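PDB 3OXN: putative transcriptional regulator, LysR family from Vibrio parahaemolyticus, which probably regulates transcription by binding DNA, as LysR-family proteins do, and is represented here by its substrate-binding domain. Local coordinates for residues E81-E86 and S195-A200; K99-A104 and P161-V166; A129-A134 and L185-T190. All coordinates share one frame; numbering follows the deposited sequence.

Contact 1. Residues E81-E86 and S195-A200; sequences EPLRSE and SMIWHA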
loop_
_atom_site.group_PDB
_atom_site.type_symbol
_atom_site.label_atom_id
_atom_site.label_comp_id
_atom_site.label_asym_id
_atom_site.label_seq_id
_atom_site.Cartn_x
_atom_site.Cartn_y
_atom_site.Cartn_z
ATOM N N GLU A 81 -22.310 2.021 -13.952
ATOM C CA GLU A 81 -23.710 1.583 -13.883
ATOM C C GLU A 81 -23.824 0.068 -14.045
ATOM O O GLU A 81 -23.206 -0.516 -14.948
ATOM C CB GLU A 81 -24.549 2.273 -14.956
ATOM C CG GLU A 81 -24.558 3.790 -14.850
ATOM C CD GLU A 81 -23.238 4.406 -15.272
ATOM O OE1 GLU A 81 -22.722 5.268 -14.519
ATOM O OE2 GLU A 81 -22.720 4.012 -16.352
ATOM N N PRO A 82 -24.651 -0.576 -13.197
ATOM C CA PRO A 82 -25.550 -0.001 -12.189
ATOM C C PRO A 82 -24.956 0.138 -10.776
ATOM O O PRO A 82 -25.639 -0.153 -9.778
ATOM C CB PRO A 82 -26.659 -1.047 -12.142
ATOM C CG PRO A 82 -25.871 -2.304 -12.187
ATOM C CD PRO A 82 -24.912 -2.022 -13.344
ATOM N N LEU A 83 -23.704 0.572 -10.686
ATOM C CA LEU A 83 -23.107 0.865 -9.384
ATOM C C LEU A 83 -23.284 2.332 -9.043
ATOM O O LEU A 83 -23.034 3.207 -9.861
ATOM C CB LEU A 83 -21.625 0.496 -9.352
ATOM C CG LEU A 83 -21.307 -0.994 -9.334
ATOM C CD1 LEU A 83 -19.828 -1.200 -9.104
ATOM C CD2 LEU A 83 -22.098 -1.642 -8.238
ATOM N N ARG A 84 -23.725 2.597 -7.830
ATOM C CA ARG A 84 -23.881 3.967 -7.371
ATOM C C ARG A 84 -22.522 4.657 -7.263
ATOM O O ARG A 84 -21.515 4.048 -6.908
ATOM C CB ARG A 84 -24.606 3.968 -6.039
ATOM C CG ARG A 84 -25.830 3.093 -6.090
ATOM C CD ARG A 84 -26.810 3.729 -7.008
ATOM N NE ARG A 84 -26.709 5.172 -6.811
ATOM C CZ ARG A 84 -27.688 6.043 -7.033
ATOM N NH1 ARG A 84 -28.877 5.622 -7.470
ATOM N NH2 ARG A 84 -27.466 7.337 -6.818
ATOM N N SER A 85 -22.487 5.934 -7.590
ATOM C CA SER A 85 -21.219 6.622 -7.578
ATOM C C SER A 85 -21.447 8.102 -7.431
ATOM O O SER A 85 -22.432 8.629 -7.926
ATOM C CB SER A 85 -20.464 6.349 -8.876
ATOM O OG SER A 85 -21.247 6.744 -9.981
ATOM N N GLU A 86 -20.530 8.768 -6.744
ATOM C CA GLU A 86 -20.540 10.216 -6.706
ATOM C C GLU A 86 -19.088 10.695 -6.722
ATOM O O GLU A 86 -18.234 10.046 -6.128
ATOM C CB GLU A 86 -21.274 10.710 -5.455
ATOM C CG GLU A 86 -20.359 11.097 -4.318
ATOM C CD GLU A 86 -21.087 11.846 -3.209
ATOM O OE1 GLU A 86 -22.119 11.333 -2.728
ATOM O OE2 GLU A 86 -20.617 12.946 -2.822
ATOM N N SER A 195 -13.691 9.265 -6.586
ATOM C CA SER A 195 -15.098 9.035 -6.262
ATOM C C SER A 195 -15.332 7.906 -5.257
ATOM O O SER A 195 -14.433 7.152 -4.925
ATOM C CB SER A 195 -15.919 8.782 -7.539
ATOM O OG SER A 195 -15.095 8.472 -8.638
HETATM N N MSE A 196 -16.555 7.842 -4.741
HETATM C CA MSE A 196 -17.001 6.706 -3.962
HETATM C C MSE A 196 -17.810 5.856 -4.902
HETATM O O MSE A 196 -18.484 6.384 -5.783
HETATM C CB MSE A 196 -17.892 7.156 -2.830
HETATM C CG MSE A 196 -17.182 7.860 -1.708
HETATM SE SE MSE A 196 -18.506 8.409 -0.354
HETATM C CE MSE A 196 -19.686 9.490 -1.476
ATOM N N ILE A 197 -17.739 4.545 -4.728
ATOM C CA ILE A 197 -18.559 3.652 -5.522
ATOM C C ILE A 197 -19.207 2.641 -4.607
ATOM O O ILE A 197 -18.559 2.121 -3.706
ATOM C CB ILE A 197 -17.731 2.922 -6.597
ATOM C CG1 ILE A 197 -16.663 3.853 -7.193
ATOM C CG2 ILE A 197 -18.644 2.341 -7.682
ATOM C CD1 ILE A 197 -17.183 4.830 -8.202
ATOM N N TRP A 198 -20.485 2.360 -4.830
ATOM C CA TRP A 198 -21.167 1.352 -4.033
ATOM C C TRP A 198 -22.298 0.655 -4.783
ATOM O O TRP A 198 -22.797 1.149 -5.791
ATOM C CB TRP A 198 -21.680 1.942 -2.709
ATOM C CG TRP A 198 -22.732 2.988 -2.879
ATOM C CD1 TRP A 198 -24.070 2.802 -2.827
ATOM C CD2 TRP A 198 -22.528 4.383 -3.138
ATOM N NE1 TRP A 198 -24.720 3.989 -3.032
ATOM C CE2 TRP A 198 -23.788 4.980 -3.226
ATOM C CE3 TRP A 198 -21.391 5.191 -3.296
ATOM C CZ2 TRP A 198 -23.962 6.341 -3.473
ATOM C CZ3 TRP A 198 -21.560 6.545 -3.542
ATOM C CH2 TRP A 198 -22.835 7.105 -3.628
ATOM N N HIS A 199 -22.695 -0.500 -4.256
ATOM C CA HIS A 199 -23.801 -1.278 -4.797
ATOM C C HIS A 199 -25.153 -0.637 -4.440
ATOM O O HIS A 199 -25.317 -0.089 -3.355
ATOM C CB HIS A 199 -23.729 -2.704 -4.239
ATOM C CG HIS A 199 -24.445 -3.733 -5.065
ATOM N ND1 HIS A 199 -25.801 -3.968 -4.954
ATOM C CD2 HIS A 199 -23.986 -4.622 -5.976
ATOM C CE1 HIS A 199 -26.147 -4.944 -5.775
ATOM N NE2 HIS A 199 -25.065 -5.361 -6.406
ATOM N N ALA A 200 -26.113 -0.704 -5.358
ATOM C CA ALA A 200 -27.475 -0.284 -5.062
ATOM C C ALA A 200 -27.899 -0.861 -3.713
ATOM O O ALA A 200 -28.584 -0.206 -2.921
ATOM C CB ALA A 200 -28.408 -0.751 -6.149
#
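Arg84 pairs with Trp198, and Glu86 with Met196, where strand 83-86 runs antiparallel to strand 195-199, the short axes 4.5 Å apart at closest and 159° between their directions. The ladder ends one of the two mixed sheets of the LysR substrate-binding domain, a periplasmic-binding-protein fold, with 83-89 as the outermost strand in this chain. Trp198 N reaches Arg84 O at 2.9 Å, and Glu86 and Met196 exchange two bonds, from Met196 N to Glu86 O (3.1 Å) and from Glu86 N to Met196 O (3.3 Å). The bond from Arg84 N to Trp198 O is bent and weak. Trp198 CG stands between its own backbone N and carbonyl carbon (chi1 65°), and Arg84 CB lies over one face of the indole, toward its rim, though its modelled closeness is doubtful. Further out the arginine chain bends, and its guanidinium, tilted 25° from the indole plane, salt-bridges Glu203; Arg212 of helix 206-227 makes a cation-pi contact with the same indole. Glu86 lies beside selenomethionine Met196, both pointing the same way. Leu83, Ser85 and Ile197 occupy the other face of the sheet. Leu83 and Ile197, which both touch Leu64 of helix 60-65, cross at about a right angle, with Leu83 CB 3.9 Å from Ile197 CG2. Two residues on, Ser85 CB sits 3.7 Å from Ile197 CD1, on the other branch.

Contact 2. Residues K99-A104 and P161-V166; sequences KQHPLA and PIIITV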
loop_
_atom_site.group_PDB
_atom_site.type_symbol
_atom_site.label_atom_id
_atom_site.label_comp_id
_atom_site.label_asym_id
_atom_site.label_seq_id
_atom_site.Cartn_x
_atom_site.Cartn_y
_atom_site.Cartn_z
ATOM N N LYS A 99 16.385 16.116 -2.232
ATOM C CA LYS A 99 16.864 17.473 -2.011
ATOM C C LYS A 99 18.219 17.661 -2.685
ATOM O O LYS A 99 18.627 18.783 -2.955
ATOM C CB LYS A 99 16.936 17.791 -0.520
ATOM C CG LYS A 99 16.205 19.067 -0.142
ATOM C CD LYS A 99 16.549 20.210 -1.118
ATOM C CE LYS A 99 15.983 21.571 -0.652
ATOM N NZ LYS A 99 16.230 22.701 -1.637
ATOM N N GLN A 100 18.903 16.549 -2.966
ATOM C CA GLN A 100 20.183 16.573 -3.681
ATOM C C GLN A 100 20.014 16.088 -5.113
ATOM O O GLN A 100 20.936 15.531 -5.700
ATOM C CB GLN A 100 21.242 15.705 -2.977
ATOM C CG GLN A 100 21.433 16.000 -1.498
ATOM C CD GLN A 100 20.544 15.139 -0.632
ATOM O OE1 GLN A 100 20.708 13.923 -0.583
ATOM N NE2 GLN A 100 19.594 15.767 0.064
ATOM N N HIS A 101 18.825 16.269 -5.667
ATOM C CA HIS A 101 18.633 15.999 -7.074
ATOM C C HIS A 101 19.131 17.235 -7.799
ATOM O O HIS A 101 19.024 18.344 -7.272
ATOM C CB HIS A 101 17.163 15.777 -7.373
ATOM C CG HIS A 101 16.896 15.331 -8.774
ATOM N ND1 HIS A 101 17.070 16.157 -9.861
ATOM C CD2 HIS A 101 16.460 14.149 -9.265
ATOM C CE1 HIS A 101 16.754 15.502 -10.962
ATOM N NE2 HIS A 101 16.379 14.282 -10.629
ATOM N N PRO A 102 19.720 17.055 -8.986
ATOM C CA PRO A 102 20.179 18.222 -9.749
ATOM C C PRO A 102 19.110 19.324 -9.904
ATOM O O PRO A 102 19.391 20.496 -9.623
ATOM C CB PRO A 102 20.565 17.611 -11.109
ATOM C CG PRO A 102 21.035 16.229 -10.755
ATOM C CD PRO A 102 20.211 15.789 -9.560
ATOM N N LEU A 103 17.906 18.954 -10.338
ATOM C CA LEU A 103 16.866 19.943 -10.626
ATOM C C LEU A 103 16.146 20.431 -9.376
ATOM O O LEU A 103 15.145 21.133 -9.490
ATOM C CB LEU A 103 15.820 19.360 -11.580
ATOM C CG LEU A 103 16.360 18.633 -12.800
ATOM C CD1 LEU A 103 15.255 17.841 -13.487
ATOM C CD2 LEU A 103 16.986 19.642 -13.749
ATOM N N ALA A 104 16.628 20.033 -8.200
ATOM C CA ALA A 104 15.934 20.330 -6.942
ATOM C C ALA A 104 15.720 21.827 -6.726
ATOM O O ALA A 104 14.630 22.249 -6.317
ATOM C CB ALA A 104 16.678 19.727 -5.758
ATOM N N PRO A 161 19.042 9.539 -9.949
ATOM C CA PRO A 161 18.394 10.854 -9.933
ATOM C C PRO A 161 16.949 10.746 -10.404
ATOM O O PRO A 161 16.593 11.350 -11.431
ATOM C CB PRO A 161 19.185 11.649 -10.969
ATOM C CG PRO A 161 20.126 10.652 -11.651
ATOM C CD PRO A 161 19.733 9.280 -11.218
ATOM N N ILE A 162 16.120 9.994 -9.682
ATOM C CA ILE A 162 14.762 9.790 -10.162
ATOM C C ILE A 162 13.845 10.963 -9.852
ATOM O O ILE A 162 14.021 11.667 -8.859
ATOM C CB ILE A 162 14.126 8.498 -9.634
ATOM C CG1 ILE A 162 14.381 8.357 -8.134
ATOM C CG2 ILE A 162 14.620 7.291 -10.422
ATOM C CD1 ILE A 162 13.539 7.273 -7.489
ATOM N N ILE A 163 12.879 11.172 -10.738
ATOM C CA ILE A 163 11.770 12.074 -10.494
ATOM C C ILE A 163 10.548 11.216 -10.189
ATOM O O ILE A 163 10.085 10.434 -11.040
ATOM C CB ILE A 163 11.489 12.968 -11.710
ATOM C CG1 ILE A 163 12.673 13.893 -11.986
ATOM C CG2 ILE A 163 10.223 13.773 -11.501
ATOM C CD1 ILE A 163 12.707 14.383 -13.403
ATOM N N ILE A 164 10.044 11.362 -8.967
ATOM C CA ILE A 164 8.938 10.553 -8.470
ATOM C C ILE A 164 7.594 11.208 -8.779
ATOM O O ILE A 164 7.233 12.187 -8.138
ATOM C CB ILE A 164 9.034 10.352 -6.933
ATOM C CG1 ILE A 164 10.295 9.577 -6.545
ATOM C CG2 ILE A 164 7.842 9.595 -6.432
ATOM C CD1 ILE A 164 11.565 10.408 -6.587
ATOM N N THR A 165 6.846 10.685 -9.746
ATOM C CA THR A 165 5.504 11.213 -9.997
ATOM C C THR A 165 4.499 10.608 -9.032
ATOM O O THR A 165 4.565 9.425 -8.732
ATOM C CB THR A 165 5.028 10.927 -11.413
ATOM O OG1 THR A 165 5.904 11.566 -12.355
ATOM C CG2 THR A 165 3.607 11.446 -11.579
ATOM N N VAL A 166 3.565 11.416 -8.548
ATOM C CA VAL A 166 2.610 10.975 -7.528
ATOM C C VAL A 166 1.391 11.868 -7.562
ATOM O O VAL A 166 1.497 13.034 -7.953
ATOM C CB VAL A 166 3.178 11.134 -6.111
ATOM C CG1 VAL A 166 4.055 9.971 -5.734
ATOM C CG2 VAL A 166 3.909 12.456 -5.989
#
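His101 reaches across to Pro161 with the far side of its imidazole, and the contact is built round that ring. Its CG is anti to the backbone N (chi1 -173°), and the ring lies between the 99-104 loop and the chain entering strand 163-166. Pro161 O lies at the ring edge, near its plane, 3.0 Å from His101 NE2; the N-H points somewhat past the oxygen, at an angle of 132°, and the hydrogen bond is weak. The other nitrogen turns back to its own segment: Leu103 N donates to His101 ND1 at 3.0 Å, almost exactly in the ring plane and fairly straight. Ala104 N bonds to His101 O as well, closing a tight turn through Pro102 and Leu103. Ile162 O and Ile163 CG1 approach the imidazole obliquely, CG1 coming to 4.0 Å from NE2. Around this polar centre the apolar touches are light: Pro102 CD meets Pro161 CB at 4.5 Å, and Leu103 CD1 meets Ile163 CD1 at 4.3 Å. His116, just before strand 117-120, brings its ring against that of His101 with the planes at about 45°. Strand 163-167 itself runs between 117-120 and 93-98 in the second sheet of the domain, so the loop leaving 93-98 meets the chain just before the start of its antiparallel neighbour. With ND1 accepting and NE2 donating, the bonding is consistent with a neutral imidazole protonated at NE2, joining a backbone amide of the turn to a backbone carbonyl across the contact.

Contact 3. Residues A129-A134 and L185-T190; sequences ALIEQA and LPFQFT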
loop_
_atom_site.group_PDB
_atom_site.type_symbol
_atom_site.label_atom_id
_atom_site.label_comp_id
_atom_site.label_asym_id
_atom_site.label_seq_id
_atom_site.Cartn_x
_atom_site.Cartn_y
_atom_site.Cartn_z
ATOM N N ALA A 129 -2.508 6.052 -17.854
ATOM C CA ALA A 129 -2.902 6.205 -19.241
ATOM C C ALA A 129 -3.174 7.678 -19.528
ATOM O O ALA A 129 -2.873 8.173 -20.607
ATOM C CB ALA A 129 -4.130 5.353 -19.532
ATOM N N LEU A 130 -3.756 8.372 -18.556
ATOM C CA LEU A 130 -4.026 9.805 -18.690
ATOM C C LEU A 130 -2.755 10.620 -18.959
ATOM O O LEU A 130 -2.750 11.512 -19.804
ATOM C CB LEU A 130 -4.743 10.344 -17.446
ATOM C CG LEU A 130 -6.266 10.471 -17.505
ATOM C CD1 LEU A 130 -6.883 9.308 -18.250
ATOM C CD2 LEU A 130 -6.818 10.556 -16.099
ATOM N N ILE A 131 -1.689 10.316 -18.227
ATOM C CA ILE A 131 -0.450 11.061 -18.346
ATOM C C ILE A 131 0.317 10.642 -19.592
ATOM O O ILE A 131 1.011 11.445 -20.211
ATOM C CB ILE A 131 0.440 10.827 -17.133
ATOM C CG1 ILE A 131 -0.358 11.021 -15.851
ATOM C CG2 ILE A 131 1.632 11.753 -17.165
ATOM C CD1 ILE A 131 0.460 10.787 -14.601
ATOM N N GLU A 132 0.186 9.372 -19.945
ATOM C CA GLU A 132 0.840 8.838 -21.110
ATOM C C GLU A 132 0.245 9.541 -22.315
ATOM O O GLU A 132 0.941 9.848 -23.288
ATOM C CB GLU A 132 0.602 7.340 -21.191
ATOM C CG GLU A 132 1.880 6.545 -21.293
ATOM C CD GLU A 132 2.635 6.483 -19.978
ATOM O OE1 GLU A 132 3.060 5.372 -19.576
ATOM O OE2 GLU A 132 2.793 7.544 -19.341
ATOM N N GLN A 133 -1.048 9.829 -22.219
ATOM C CA GLN A 133 -1.795 10.455 -23.300
ATOM C C GLN A 133 -1.551 11.968 -23.375
ATOM O O GLN A 133 -1.820 12.612 -24.402
ATOM C CB GLN A 133 -3.278 10.152 -23.124
ATOM C CG GLN A 133 -4.127 10.598 -24.277
ATOM C CD GLN A 133 -3.462 10.372 -25.625
ATOM O OE1 GLN A 133 -3.532 11.238 -26.498
ATOM N NE2 GLN A 133 -2.809 9.211 -25.800
ATOM N N ALA A 134 -1.034 12.529 -22.282
ATOM C CA ALA A 134 -0.725 13.953 -22.200
ATOM C C ALA A 134 0.689 14.159 -22.701
ATOM O O ALA A 134 1.037 15.215 -23.222
ATOM C CB ALA A 134 -0.848 14.425 -20.775
ATOM N N LEU A 185 4.218 19.336 -12.746
ATOM C CA LEU A 185 4.402 18.639 -14.005
ATOM C C LEU A 185 4.689 19.671 -15.074
ATOM O O LEU A 185 3.885 20.581 -15.270
ATOM C CB LEU A 185 3.125 17.903 -14.379
ATOM C CG LEU A 185 2.795 16.634 -13.617
ATOM C CD1 LEU A 185 1.429 16.158 -14.057
ATOM C CD2 LEU A 185 3.870 15.589 -13.861
ATOM N N PRO A 186 5.816 19.521 -15.792
ATOM C CA PRO A 186 6.252 20.496 -16.787
ATOM C C PRO A 186 5.381 20.429 -18.019
ATOM O O PRO A 186 5.870 20.693 -19.116
ATOM C CB PRO A 186 7.659 20.022 -17.159
ATOM C CG PRO A 186 7.974 18.898 -16.256
ATOM C CD PRO A 186 6.674 18.335 -15.809
ATOM N N PHE A 187 4.119 20.047 -17.850
ATOM C CA PHE A 187 3.179 20.060 -18.959
ATOM C C PHE A 187 1.748 20.282 -18.500
ATOM O O PHE A 187 1.456 20.286 -17.303
ATOM C CB PHE A 187 3.292 18.791 -19.819
ATOM C CG PHE A 187 3.143 17.508 -19.051
ATOM C CD1 PHE A 187 1.889 16.956 -18.829
ATOM C CD2 PHE A 187 4.255 16.839 -18.567
ATOM C CE1 PHE A 187 1.756 15.752 -18.135
ATOM C CE2 PHE A 187 4.127 15.628 -17.870
ATOM C CZ PHE A 187 2.880 15.089 -17.656
ATOM N N GLN A 188 0.865 20.499 -19.466
ATOM C CA GLN A 188 -0.533 20.708 -19.167
ATOM C C GLN A 188 -1.123 19.353 -18.890
ATOM O O GLN A 188 -1.042 18.451 -19.726
ATOM C CB GLN A 188 -1.263 21.360 -20.344
ATOM C CG GLN A 188 -2.634 21.936 -19.970
ATOM C CD GLN A 188 -3.674 21.769 -21.075
ATOM O OE1 GLN A 188 -3.347 21.806 -22.267
ATOM N NE2 GLN A 188 -4.936 21.576 -20.679
ATOM N N PHE A 189 -1.692 19.210 -17.702
ATOM C CA PHE A 189 -2.328 17.970 -17.286
ATOM C C PHE A 189 -3.514 18.353 -16.425
ATOM O O PHE A 189 -3.374 19.094 -15.450
ATOM C CB PHE A 189 -1.354 17.091 -16.495
ATOM C CG PHE A 189 -1.934 15.774 -16.067
ATOM C CD1 PHE A 189 -2.051 14.728 -16.969
ATOM C CD2 PHE A 189 -2.358 15.583 -14.760
ATOM C CE1 PHE A 189 -2.597 13.528 -16.588
ATOM C CE2 PHE A 189 -2.901 14.378 -14.361
ATOM C CZ PHE A 189 -3.020 13.343 -15.284
ATOM N N THR A 190 -4.684 17.851 -16.796
ATOM C CA THR A 190 -5.926 18.295 -16.187
ATOM C C THR A 190 -6.407 17.295 -15.132
ATOM O O THR A 190 -6.734 16.154 -15.450
ATOM C CB THR A 190 -7.007 18.536 -17.272
ATOM O OG1 THR A 190 -6.429 19.260 -18.376
ATOM C CG2 THR A 190 -8.175 19.327 -16.698
#
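Ile131 meets Phe189, whose CG is anti to its backbone N (chi1 -178°), and Phe187, whose CG stands between backbone N and carbonyl carbon (chi1 55°). Both rings lie against residues 130-134 on helix 125-134, and Ile131 divides its two branches between them. Its CG1 lies 3.4 Å from Phe189 CE1. Its CG2 comes to the edge of the Phe187 ring, near the ring plane, 3.6 Å from Phe187 CZ. The isoleucine crosses each phenylalanine at about a right angle. Three residues on, Ala134 CB also serves both rings, 3.9 Å from Phe187 CE1 and 4.0 Å from Phe189 CD1, where it lies at the Phe189 edge. Leu130 adds its CB, 3.9 Å from Phe189 CE1, and Leu185 CB covers one face of Phe187 over its centre. The contact is essentially apolar packing of loop on helix near the surface. Strand 93-98 lies against it, its Val93 touching Ile131, Leu185 and Phe189, while Leu185 and Pro186 also touch Tyr113 of helix 110-114. The 185-190 loop leaves strand 180-183 at the margin of the second sheet, passes helix 125-134, and leads on to strand 194-199 in the first.

In the fold
Contact 1 belongs to one sheet of the domain and contacts 2 and 3 lie by the other, with contacts 1 and 2 on opposite sides of the chain's centre, their own centres 38 Å apart. Contact 2 is mostly buried, contact 1 partly so, and contact 3 lies at the surface. Their chemistry follows: backbone bonds join two strands in contact 1, a histidine links one loop to the chain entering a strand in contact 2, and aromatic and aliphatic groups pack loop on helix in contact 3. Strand 93-98 lies beside both 2 and 3, which do not touch, their nearest atoms about 4 Å apart. Their segments alternate along the chain, all between the two strands of contact 1.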